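Local coordinates for DUF2442 domain-containing protein (Nitrosomonas europaea, PDB 2AUW) that is of unknown function but may bind DNA, at residues W26-L40 / F74-Q86. Sequence-based numbering, arbitrary orientation.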
loop_
_atom_site.group_PDB
_atom_site.type_symbol
_atom_site.label_atom_id
_atom_site.label_comp_id
_atom_site.label_asym_id
_atom_site.label_seq_id
_atom_site.Cartn_x
_atom_site.Cartn_y
_atom_site.Cartn_z
ATOM N N TRP B 26 -3.589 -20.891 -6.684
ATOM C CA TRP B 26 -3.512 -19.511 -6.234
ATOM C C TRP B 26 -2.955 -18.597 -7.335
ATOM O O TRP B 26 -2.205 -19.047 -8.176
ATOM C CB TRP B 26 -2.650 -19.423 -4.967
ATOM C CG TRP B 26 -3.142 -20.388 -3.881
ATOM C CD1 TRP B 26 -2.828 -21.719 -3.765
ATOM C CD2 TRP B 26 -4.058 -20.091 -2.817
ATOM N NE1 TRP B 26 -3.489 -22.278 -2.680
ATOM C CE2 TRP B 26 -4.257 -21.302 -2.084
ATOM C CE3 TRP B 26 -4.728 -18.923 -2.398
ATOM C CZ2 TRP B 26 -5.087 -21.369 -0.946
ATOM C CZ3 TRP B 26 -5.563 -18.988 -1.253
ATOM C CH2 TRP B 26 -5.724 -20.211 -0.543
ATOM N N SER B 27 -3.311 -17.311 -7.270
ATOM C CA SER B 27 -2.752 -16.269 -8.146
ATOM C C SER B 27 -1.226 -16.098 -8.076
ATOM O O SER B 27 -0.640 -15.365 -8.910
ATOM C CB SER B 27 -3.416 -14.934 -7.810
ATOM O OG SER B 27 -2.939 -14.490 -6.549
ATOM N N THR B 28 -0.575 -16.755 -7.111
ATOM C CA THR B 28 0.883 -16.776 -6.991
ATOM C C THR B 28 1.526 -17.798 -7.925
ATOM O O THR B 28 2.760 -17.882 -7.997
ATOM C CB THR B 28 1.312 -17.192 -5.580
ATOM O OG1 THR B 28 0.669 -18.438 -5.292
ATOM C CG2 THR B 28 0.895 -16.122 -4.513
ATOM N N GLY B 29 0.698 -18.589 -8.588
ATOM C CA GLY B 29 1.157 -19.745 -9.362
ATOM C C GLY B 29 1.184 -21.051 -8.564
ATOM O O GLY B 29 1.159 -22.132 -9.161
ATOM N N GLU B 30 1.148 -20.960 -7.226
ATOM C CA GLU B 30 1.248 -22.149 -6.367
ATOM C C GLU B 30 0.047 -23.066 -6.487
ATOM O O GLU B 30 -1.090 -22.623 -6.619
ATOM C CB GLU B 30 1.464 -21.770 -4.888
ATOM C CG GLU B 30 2.731 -21.043 -4.601
ATOM C CD GLU B 30 2.642 -20.367 -3.242
ATOM O OE1 GLU B 30 1.768 -19.491 -3.077
ATOM O OE2 GLU B 30 3.386 -20.778 -2.348
ATOM N N VAL B 31 0.316 -24.357 -6.434
ATOM C CA VAL B 31 -0.712 -25.386 -6.385
ATOM C C VAL B 31 -0.394 -26.184 -5.109
ATOM O O VAL B 31 0.668 -26.779 -4.986
ATOM C CB VAL B 31 -0.707 -26.297 -7.634
ATOM C CG1 VAL B 31 -1.789 -27.384 -7.492
ATOM C CG2 VAL B 31 -0.964 -25.469 -8.889
ATOM N N LEU B 32 -1.264 -26.064 -4.121
ATOM C CA LEU B 32 -0.968 -26.576 -2.769
ATOM C C LEU B 32 -2.084 -27.503 -2.340
ATOM O O LEU B 32 -3.256 -27.204 -2.508
ATOM C CB LEU B 32 -0.875 -25.419 -1.754
ATOM C CG LEU B 32 0.026 -24.231 -2.083
ATOM C CD1 LEU B 32 -0.170 -23.150 -1.036
ATOM C CD2 LEU B 32 1.457 -24.689 -2.117
ATOM N N GLU B 33 -1.716 -28.622 -1.749
ATOM C CA GLU B 33 -2.705 -29.535 -1.211
ATOM C C GLU B 33 -2.780 -29.347 0.301
ATOM O O GLU B 33 -1.823 -28.929 0.950
ATOM C CB GLU B 33 -2.382 -30.998 -1.569
ATOM C CG GLU B 33 -2.473 -31.308 -3.111
ATOM C CD GLU B 33 -2.151 -32.767 -3.480
ATOM O OE1 GLU B 33 -2.056 -33.631 -2.579
ATOM O OE2 GLU B 33 -2.008 -33.042 -4.701
ATOM N N VAL B 34 -3.933 -29.685 0.852
ATOM C CA VAL B 34 -4.146 -29.433 2.279
ATOM C C VAL B 34 -5.230 -30.371 2.796
ATOM O O VAL B 34 -6.279 -30.559 2.144
ATOM C CB VAL B 34 -4.568 -27.958 2.506
ATOM C CG1 VAL B 34 -5.870 -27.644 1.786
ATOM C CG2 VAL B 34 -4.653 -27.615 4.046
ATOM N N ASP B 35 -4.992 -30.928 3.977
ATOM C CA ASP B 35 -5.991 -31.785 4.628
ATOM C C ASP B 35 -6.853 -30.915 5.527
ATOM O O ASP B 35 -6.331 -30.080 6.297
ATOM C CB ASP B 35 -5.287 -32.858 5.452
ATOM C CG ASP B 35 -6.205 -34.012 5.813
ATOM O OD1 ASP B 35 -7.154 -33.815 6.578
ATOM O OD2 ASP B 35 -5.969 -35.116 5.313
ATOM N N VAL B 36 -8.169 -31.080 5.418
ATOM C CA VAL B 36 -9.105 -30.353 6.278
ATOM C C VAL B 36 -9.931 -31.302 7.169
ATOM O O VAL B 36 -10.872 -30.863 7.791
ATOM C CB VAL B 36 -10.062 -29.399 5.507
ATOM C CG1 VAL B 36 -9.284 -28.228 4.902
ATOM C CG2 VAL B 36 -10.857 -30.173 4.405
ATOM N N GLY B 37 -9.578 -32.581 7.181
ATOM C CA GLY B 37 -10.336 -33.615 7.916
ATOM C C GLY B 37 -10.382 -33.355 9.418
ATOM O O GLY B 37 -11.436 -33.466 10.047
ATOM N N ASP B 38 -9.232 -33.006 9.972
ATOM C CA ASP B 38 -9.091 -32.713 11.405
ATOM C C ASP B 38 -9.973 -31.526 11.846
ATOM O O ASP B 38 -10.690 -31.612 12.854
ATOM C CB ASP B 38 -7.608 -32.453 11.750
ATOM C CG ASP B 38 -6.753 -33.732 11.777
ATOM O OD1 ASP B 38 -7.305 -34.853 11.831
ATOM O OD2 ASP B 38 -5.494 -33.612 11.781
ATOM N N ILE B 39 -9.940 -30.420 11.098
ATOM C CA ILE B 39 -10.761 -29.257 11.436
ATOM C C ILE B 39 -12.256 -29.533 11.276
ATOM O O ILE B 39 -13.048 -29.158 12.152
ATOM C CB ILE B 39 -10.326 -27.912 10.718
ATOM C CG1 ILE B 39 -11.211 -26.744 11.160
ATOM C CG2 ILE B 39 -10.476 -28.040 9.235
ATOM C CD1 ILE B 39 -11.122 -26.351 12.626
ATOM N N LEU B 40 -12.653 -30.187 10.178
ATOM C CA LEU B 40 -14.071 -30.575 9.988
ATOM C C LEU B 40 -14.598 -31.395 11.193
ATOM O O LEU B 40 -15.695 -31.139 11.694
ATOM C CB LEU B 40 -14.231 -31.376 8.704
ATOM C CG LEU B 40 -14.033 -30.628 7.370
ATOM C CD1 LEU B 40 -13.962 -31.672 6.246
ATOM C CD2 LEU B 40 -15.141 -29.592 7.099
ATOM N N PHE B 74 -14.475 -22.081 5.219
ATOM C CA PHE B 74 -13.077 -21.700 5.550
ATOM C C PHE B 74 -12.551 -20.529 4.739
ATOM O O PHE B 74 -12.488 -20.628 3.516
ATOM C CB PHE B 74 -12.126 -22.866 5.349
ATOM C CG PHE B 74 -12.505 -24.106 6.096
ATOM C CD1 PHE B 74 -12.571 -25.321 5.438
ATOM C CD2 PHE B 74 -12.767 -24.060 7.458
ATOM C CE1 PHE B 74 -12.910 -26.487 6.117
ATOM C CE2 PHE B 74 -13.116 -25.224 8.159
ATOM C CZ PHE B 74 -13.182 -26.439 7.489
ATOM N N GLY B 75 -12.123 -19.462 5.428
ATOM C CA GLY B 75 -11.492 -18.304 4.767
ATOM C C GLY B 75 -10.287 -18.729 3.938
ATOM O O GLY B 75 -9.518 -19.609 4.358
ATOM N N ARG B 76 -10.123 -18.136 2.746
ATOM C CA ARG B 76 -9.006 -18.555 1.870
ATOM C C ARG B 76 -7.653 -18.341 2.559
ATOM O O ARG B 76 -6.750 -19.153 2.405
ATOM C CB ARG B 76 -9.051 -17.871 0.483
ATOM C CG ARG B 76 -8.775 -16.391 0.519
ATOM C CD ARG B 76 -8.840 -15.841 -0.871
ATOM N NE ARG B 76 -7.922 -14.721 -1.120
ATOM C CZ ARG B 76 -8.140 -13.457 -0.748
ATOM N NH1 ARG B 76 -7.245 -12.506 -1.044
ATOM N NH2 ARG B 76 -9.235 -13.143 -0.060
ATOM N N ASP B 77 -7.547 -17.301 3.387
ATOM C CA ASP B 77 -6.284 -16.994 4.049
ATOM C C ASP B 77 -5.908 -18.092 5.052
ATOM O O ASP B 77 -4.730 -18.465 5.153
ATOM C CB ASP B 77 -6.289 -15.590 4.692
ATOM C CG ASP B 77 -7.446 -15.378 5.695
ATOM O OD1 ASP B 77 -8.574 -15.851 5.453
ATOM O OD2 ASP B 77 -7.201 -14.758 6.749
ATOM N N ASN B 78 -6.887 -18.562 5.831
ATOM C CA ASN B 78 -6.630 -19.679 6.760
ATOM C C ASN B 78 -6.261 -20.938 5.985
ATOM O O ASN B 78 -5.342 -21.644 6.353
ATOM C CB ASN B 78 -7.858 -19.950 7.642
ATOM C CG ASN B 78 -8.357 -18.693 8.325
ATOM O OD1 ASN B 78 -7.588 -17.946 8.919
ATOM N ND2 ASN B 78 -9.637 -18.420 8.175
ATOM N N VAL B 79 -6.988 -21.223 4.904
ATOM C CA VAL B 79 -6.676 -22.441 4.111
ATOM C C VAL B 79 -5.256 -22.404 3.574
ATOM O O VAL B 79 -4.520 -23.383 3.658
ATOM C CB VAL B 79 -7.682 -22.695 2.971
ATOM C CG1 VAL B 79 -7.171 -23.868 2.108
ATOM C CG2 VAL B 79 -9.059 -23.034 3.571
ATOM N N TYR B 80 -4.859 -21.233 3.054
ATOM C CA TYR B 80 -3.473 -21.046 2.604
ATOM C C TYR B 80 -2.455 -21.336 3.730
ATOM O O TYR B 80 -1.490 -22.107 3.548
ATOM C CB TYR B 80 -3.336 -19.617 2.041
ATOM C CG TYR B 80 -2.068 -19.346 1.315
ATOM C CD1 TYR B 80 -1.956 -19.616 -0.069
ATOM C CD2 TYR B 80 -0.983 -18.788 1.972
ATOM C CE1 TYR B 80 -0.788 -19.341 -0.757
ATOM C CE2 TYR B 80 0.205 -18.528 1.292
ATOM C CZ TYR B 80 0.285 -18.809 -0.074
ATOM O OH TYR B 80 1.463 -18.514 -0.707
ATOM N N ALA B 81 -2.670 -20.715 4.896
ATOM C CA ALA B 81 -1.816 -20.956 6.077
ATOM C C ALA B 81 -1.706 -22.445 6.446
ATOM O O ALA B 81 -0.594 -22.935 6.733
ATOM C CB ALA B 81 -2.328 -20.170 7.272
ATOM N N TRP B 82 -2.838 -23.145 6.438
ATOM C CA TRP B 82 -2.847 -24.585 6.812
ATOM C C TRP B 82 -2.064 -25.387 5.799
ATOM O O TRP B 82 -1.362 -26.336 6.161
ATOM C CB TRP B 82 -4.264 -25.152 6.877
ATOM C CG TRP B 82 -5.175 -24.404 7.778
ATOM C CD1 TRP B 82 -4.799 -23.564 8.783
ATOM C CD2 TRP B 82 -6.601 -24.414 7.768
ATOM N NE1 TRP B 82 -5.905 -23.030 9.394
ATOM C CE2 TRP B 82 -7.025 -23.531 8.791
ATOM C CE3 TRP B 82 -7.574 -25.070 6.991
ATOM C CZ2 TRP B 82 -8.375 -23.286 9.055
ATOM C CZ3 TRP B 82 -8.907 -24.840 7.268
ATOM C CH2 TRP B 82 -9.294 -23.934 8.291
ATOM N N ALA B 83 -2.166 -24.987 4.524
ATOM C CA ALA B 83 -1.468 -25.702 3.468
ATOM C C ALA B 83 0.028 -25.559 3.697
ATOM O O ALA B 83 0.797 -26.545 3.599
ATOM C CB ALA B 83 -1.873 -25.151 2.077
ATOM N N LYS B 84 0.465 -24.329 4.003
ATOM C CA LYS B 84 1.901 -24.089 4.292
ATOM C C LYS B 84 2.381 -24.884 5.524
ATOM O O LYS B 84 3.411 -25.594 5.489
ATOM C CB LYS B 84 2.188 -22.596 4.478
ATOM C CG LYS B 84 2.065 -21.770 3.176
ATOM C CD LYS B 84 2.762 -22.481 2.015
ATOM C CE LYS B 84 2.595 -21.744 0.690
ATOM N NZ LYS B 84 3.694 -20.783 0.606
ATOM N N GLU B 85 1.627 -24.762 6.610
ATOM C CA GLU B 85 1.948 -25.423 7.879
ATOM C C GLU B 85 2.028 -26.952 7.722
ATOM O O GLU B 85 2.999 -27.599 8.175
ATOM C CB GLU B 85 0.924 -24.986 8.926
ATOM C CG GLU B 85 1.088 -23.497 9.331
ATOM C CD GLU B 85 -0.104 -22.950 10.078
ATOM O OE1 GLU B 85 -0.927 -23.782 10.527
ATOM O OE2 GLU B 85 -0.228 -21.702 10.240
ATOM N N GLN B 86 1.079 -27.520 7.002
ATOM C CA GLN B 86 1.088 -28.963 6.742
ATOM C C GLN B 86 2.269 -29.433 5.883
ATOM O O GLN B 86 2.617 -30.614 5.914
ATOM C CB GLN B 86 -0.235 -29.421 6.130
ATOM C CG GLN B 86 -1.399 -29.374 7.087
ATOM C CD GLN B 86 -2.687 -29.769 6.418
ATOM O OE1 GLN B 86 -2.683 -30.452 5.386
ATOM N NE2 GLN B 86 -3.807 -29.327 6.982
HETATM O O HOH W 1 0.541 -28.911 2.438
#
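Phe-74 brings the far end of its ring to Ile-39 and Leu-40, with CZ 3.6 Å from Ile-39 CG2, an apolar plate suited to the first turn of helix 37-42. Within helix 76-86, whose N-cap is Gly-75, Val-79 CG1 meets Val-34 CG1. Tyr-80 does double duty. Its CG lies anti to the backbone N (chi1 -169°), which drives the ring edge into the face of Trp-26 as a T-shaped pair, CD1 sitting 3.5 Å from Trp-26 CD2, while OH donates to the syn lone pair of Glu-30 OE1 at 2.6 Å. Thr-28 OG1 takes the anti lone pair of that oxygen. Trp-82 packs CB on Val-34 CG2 and reaches Val-36 CG1 with CZ3 at its ring edge. Small Ala-83 lets the strand come close, its CB 3.9 Å from Val-34 CB. Lys-84 curls back over Leu-32 to form a salt bridge from NZ to Glu-30 OE2 (3.0 Å). Replacing Glu-30 by an alanine would probably leave this ammonium without its carboxylate mate and the Tyr-80 and Thr-28 hydroxyls without their common acceptor. Gln-86 mimics a strand neighbour: OE1 accepts from Asp-35 N (2.7 Å, 174°) and NE2 donates to Asp-35 O. Helix 76-86 crosses strand 31-35, outermost in the chain's three-stranded antiparallel sheet, at 88°, with helix 92-101 touching it at Ala-81 and Glu-85.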